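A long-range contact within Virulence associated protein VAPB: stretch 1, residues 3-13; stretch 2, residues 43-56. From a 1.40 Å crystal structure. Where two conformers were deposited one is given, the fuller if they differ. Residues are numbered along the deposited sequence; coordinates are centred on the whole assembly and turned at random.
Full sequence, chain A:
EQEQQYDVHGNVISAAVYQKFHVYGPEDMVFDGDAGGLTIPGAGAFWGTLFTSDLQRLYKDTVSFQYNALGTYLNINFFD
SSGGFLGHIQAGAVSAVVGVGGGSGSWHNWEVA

Stretch 1, residues 3-13: EQQYDVHGNVI
Stretch 2, residues 43-56: AGAFWGTLFTSDLQ

How are the two strands paired? Residues 4-13 and 43-52 run antiparallel, their axes 162° apart and 4.5 Å at closest approach, both with extended backbones. Q4 pairs with T52, Y6 with L50, V8 with G48, G10 with F46 and V12 with G44. Between them lie the non-hydrogen-bonded pairs, from Q5 with F51 to I13 with A43.

Which backbone groups are satisfied? Each of the five hydrogen-bonded pairs closes a ring of two bonds, ten in all: V8 N reaches G48 O at 2.9 Å, and G48 N returns to V8 O at 3.0 Å. The shortest of the ten runs from L50 N to Y6 O at 2.8 Å. In the non-hydrogen-bonded pairs, CA-H groups approach the same carbonyls, as A43 CA does V12 O at 3.1 Å.

What fills the face bearing Y6, V8 and F46? Y6 (chi1 m) lays CD1 4.2 Å from CD2 of L50 (chi1 t, chi2 p), and V8 CG1 (chi1 m) packs 3.6 Å from L50 CB. F46 (chi1 p, chi2 81°) lays its ring over G10, whose CA sits 3.9 Å from the ring centroid. Glycine suits this site: a CB would come 2.5 Å from F46 CZ. The opposite face is more exposed, with H9 CB (chi1 p) 3.5 Å from W47 CD1 (chi1 m) and Q5 NE2 3.5 Å from F51 CE2.

How is the end beyond T52 tied down? Two waters bridge there. One donates to E3 OE2 at 2.8 Å and accepts from S53 N at 3.0 Å. The other lies 2.8 Å from Y6 OH, donates to T52 O at 3.2 Å and accepts from L55 N at 3.2 Å. T52 OG1 accepts from D54 N at 3.2 Å, and L55 CD2 packs 4.2 Å from Y6 CZ.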

# COMPACT_ATOMS: atom_id res chain seq x y z
N GLU A 3 -11.14 -13.78 4.74
CA GLU A 3 -10.07 -12.80 5.05
C GLU A 3 -9.86 -12.51 6.54
O GLU A 3 -10.76 -12.10 7.23
CB GLU A 3 -10.27 -11.51 4.25
CG GLU A 3 -9.93 -11.76 2.79
CD GLU A 3 -9.95 -10.57 1.92
OE1 GLU A 3 -10.73 -9.62 2.23
OE2 GLU A 3 -9.26 -10.64 0.85
N GLN A 4 -8.61 -12.61 7.00
CA GLN A 4 -8.24 -12.07 8.31
C GLN A 4 -7.99 -10.57 8.20
O GLN A 4 -7.62 -10.11 7.10
CB GLN A 4 -7.03 -12.79 8.87
CG GLN A 4 -7.37 -14.19 9.21
CD GLN A 4 -6.35 -14.73 10.21
OE1 GLN A 4 -6.09 -14.12 11.27
NE2 GLN A 4 -5.74 -15.83 9.85
N GLN A 5 -8.21 -9.85 9.29
CA GLN A 5 -7.99 -8.43 9.38
C GLN A 5 -6.90 -8.11 10.34
O GLN A 5 -6.83 -8.64 11.43
CB GLN A 5 -9.25 -7.74 9.86
CG GLN A 5 -10.40 -7.90 8.88
CD GLN A 5 -11.66 -7.27 9.35
OE1 GLN A 5 -11.68 -6.31 10.09
NE2 GLN A 5 -12.71 -7.76 8.80
N TYR A 6 -6.19 -7.06 10.03
CA TYR A 6 -5.07 -6.57 10.80
C TYR A 6 -5.03 -5.07 10.79
O TYR A 6 -5.09 -4.50 9.70
CB TYR A 6 -3.74 -7.11 10.28
CG TYR A 6 -3.68 -8.64 10.03
CD1 TYR A 6 -4.15 -9.13 8.84
CD2 TYR A 6 -3.24 -9.51 10.97
CE1 TYR A 6 -4.16 -10.50 8.58
CE2 TYR A 6 -3.13 -10.88 10.72
CZ TYR A 6 -3.61 -11.37 9.48
OH TYR A 6 -3.58 -12.71 9.23
N ASP A 7 -4.72 -4.43 11.92
CA ASP A 7 -4.56 -3.02 11.97
C ASP A 7 -3.26 -2.66 11.29
O ASP A 7 -2.22 -3.32 11.55
CB ASP A 7 -4.49 -2.56 13.45
CG ASP A 7 -5.82 -2.57 14.14
OD1 ASP A 7 -6.89 -2.62 13.52
OD2 ASP A 7 -5.71 -2.39 15.37
N VAL A 8 -3.21 -1.63 10.46
CA VAL A 8 -1.96 -1.19 9.87
C VAL A 8 -1.92 0.33 9.86
O VAL A 8 -2.95 0.97 10.09
CB VAL A 8 -1.79 -1.66 8.41
CG1 VAL A 8 -1.68 -3.19 8.34
CG2 VAL A 8 -2.89 -1.12 7.50
N HIS A 9 -0.75 0.88 9.65
CA HIS A 9 -0.62 2.33 9.44
C HIS A 9 0.46 2.52 8.43
O HIS A 9 1.23 1.59 8.11
CB HIS A 9 -0.34 3.09 10.73
CG HIS A 9 0.96 2.71 11.38
ND1 HIS A 9 1.10 1.59 12.18
CD2 HIS A 9 2.19 3.31 11.38
CE1 HIS A 9 2.34 1.52 12.65
NE2 HIS A 9 3.03 2.55 12.17
N GLY A 10 0.54 3.67 7.84
CA GLY A 10 1.47 3.94 6.81
C GLY A 10 1.63 5.39 6.47
O GLY A 10 1.05 6.24 7.12
N ASN A 11 2.39 5.65 5.41
CA ASN A 11 2.51 7.01 4.98
C ASN A 11 2.79 7.04 3.47
O ASN A 11 3.16 6.03 2.85
CB ASN A 11 3.57 7.75 5.81
CG ASN A 11 4.95 7.07 5.82
OD1 ASN A 11 5.54 6.82 4.78
ND2 ASN A 11 5.36 6.58 6.97
N VAL A 12 2.65 8.22 2.90
CA VAL A 12 2.88 8.45 1.49
C VAL A 12 3.54 9.81 1.31
O VAL A 12 3.10 10.79 1.96
CB VAL A 12 1.56 8.36 0.70
CG1 VAL A 12 0.48 9.27 1.30
CG2 VAL A 12 1.73 8.63 -0.78
N ILE A 13 4.50 9.86 0.40
CA ILE A 13 5.07 11.15 -0.02
C ILE A 13 4.87 11.20 -1.51
O ILE A 13 5.39 10.33 -2.22
CB ILE A 13 6.57 11.23 0.33
CG1 ILE A 13 6.70 10.99 1.84
CG2 ILE A 13 7.17 12.58 -0.06
CD1 ILE A 13 8.08 11.04 2.41
N ALA A 43 2.43 15.00 1.51
CA ALA A 43 2.83 13.90 2.33
C ALA A 43 1.67 13.69 3.23
O ALA A 43 1.04 14.66 3.68
CB ALA A 43 4.07 14.26 3.08
N GLY A 44 1.38 12.47 3.58
CA GLY A 44 0.50 12.21 4.69
C GLY A 44 0.59 10.83 5.28
O GLY A 44 1.15 10.00 4.69
N ALA A 45 0.05 10.65 6.45
CA ALA A 45 -0.01 9.38 7.17
C ALA A 45 -1.45 8.84 7.08
O ALA A 45 -2.40 9.59 6.85
CB ALA A 45 0.54 9.48 8.58
N PHE A 46 -1.58 7.52 7.22
CA PHE A 46 -2.85 6.89 7.20
C PHE A 46 -2.91 5.73 8.20
O PHE A 46 -1.90 5.13 8.54
CB PHE A 46 -3.26 6.55 5.77
CG PHE A 46 -2.34 5.58 5.07
CD1 PHE A 46 -2.44 4.22 5.30
CD2 PHE A 46 -1.34 6.02 4.17
CE1 PHE A 46 -1.60 3.35 4.67
CE2 PHE A 46 -0.48 5.15 3.54
CZ PHE A 46 -0.64 3.80 3.79
N TRP A 47 -4.15 5.43 8.61
CA TRP A 47 -4.43 4.27 9.42
C TRP A 47 -5.44 3.49 8.72
O TRP A 47 -6.31 4.02 8.05
CB TRP A 47 -5.04 4.74 10.80
CG TRP A 47 -3.95 5.47 11.41
CD1 TRP A 47 -2.97 4.94 12.15
CD2 TRP A 47 -3.56 6.81 11.11
NE1 TRP A 47 -2.01 5.85 12.38
CE2 TRP A 47 -2.33 7.01 11.71
CE3 TRP A 47 -4.15 7.86 10.38
CZ2 TRP A 47 -1.64 8.24 11.62
CZ3 TRP A 47 -3.47 9.09 10.28
CH2 TRP A 47 -2.24 9.27 10.91
N GLY A 48 -5.39 2.21 8.88
CA GLY A 48 -6.41 1.39 8.26
C GLY A 48 -6.31 -0.10 8.58
O GLY A 48 -5.74 -0.43 9.62
N THR A 49 -6.98 -0.91 7.76
CA THR A 49 -7.06 -2.32 7.97
C THR A 49 -6.52 -3.03 6.77
O THR A 49 -6.95 -2.76 5.64
CB THR A 49 -8.52 -2.72 8.26
OG1 THR A 49 -8.98 -1.98 9.42
CG2 THR A 49 -8.68 -4.19 8.52
N LEU A 50 -5.66 -3.97 6.98
CA LEU A 50 -5.22 -4.94 6.00
C LEU A 50 -6.15 -6.18 6.04
O LEU A 50 -6.32 -6.76 7.14
CB LEU A 50 -3.76 -5.38 6.30
CG LEU A 50 -3.21 -6.54 5.45
CD1 LEU A 50 -3.05 -6.25 3.99
CD2 LEU A 50 -1.88 -7.05 6.03
N PHE A 51 -6.68 -6.59 4.90
CA PHE A 51 -7.47 -7.75 4.73
C PHE A 51 -6.70 -8.72 3.88
O PHE A 51 -6.30 -8.37 2.72
CB PHE A 51 -8.79 -7.43 4.06
CG PHE A 51 -9.65 -6.41 4.76
CD1 PHE A 51 -9.34 -5.09 4.65
CD2 PHE A 51 -10.70 -6.81 5.48
CE1 PHE A 51 -10.14 -4.12 5.26
CE2 PHE A 51 -11.57 -5.85 6.11
CZ PHE A 51 -11.23 -4.51 5.95
N THR A 52 -6.45 -9.92 4.33
CA THR A 52 -5.81 -10.97 3.51
C THR A 52 -6.16 -12.34 3.96
O THR A 52 -6.27 -12.54 5.21
CB THR A 52 -4.29 -10.80 3.42
OG1 THR A 52 -3.78 -11.79 2.52
CG2 THR A 52 -3.65 -10.91 4.71
N SER A 53 -6.37 -13.26 3.07
CA SER A 53 -6.60 -14.64 3.39
C SER A 53 -5.30 -15.44 3.58
O SER A 53 -5.37 -16.59 4.03
CB SER A 53 -7.48 -15.27 2.35
OG SER A 53 -6.81 -15.25 1.11
N ASP A 54 -4.17 -14.83 3.31
CA ASP A 54 -2.88 -15.56 3.52
C ASP A 54 -1.74 -14.50 3.63
O ASP A 54 -1.15 -14.05 2.70
CB ASP A 54 -2.63 -16.48 2.35
CG ASP A 54 -1.47 -17.41 2.54
OD1 ASP A 54 -0.54 -17.11 3.41
OD2 ASP A 54 -1.39 -18.51 1.93
N LEU A 55 -1.50 -14.15 4.88
CA LEU A 55 -0.52 -13.12 5.23
C LEU A 55 0.87 -13.47 4.73
O LEU A 55 1.55 -12.64 4.15
CB LEU A 55 -0.60 -12.87 6.76
CG LEU A 55 0.31 -11.69 7.20
CD1 LEU A 55 -0.18 -10.34 6.72
CD2 LEU A 55 0.47 -11.67 8.72
N GLN A 56 1.28 -14.71 4.97
CA GLN A 56 2.59 -15.09 4.55
C GLN A 56 2.75 -15.04 3.04
O GLN A 56 3.78 -14.59 2.57
CB GLN A 56 2.95 -16.47 5.10
CG GLN A 56 4.32 -16.99 4.85
CD GLN A 56 4.57 -17.59 3.48
OE1 GLN A 56 3.62 -18.04 2.80
NE2 GLN A 56 5.88 -17.77 3.13
O HOH W 1 -6.78 -11.82 0.48
O HOH W 2 -3.98 -14.11 6.85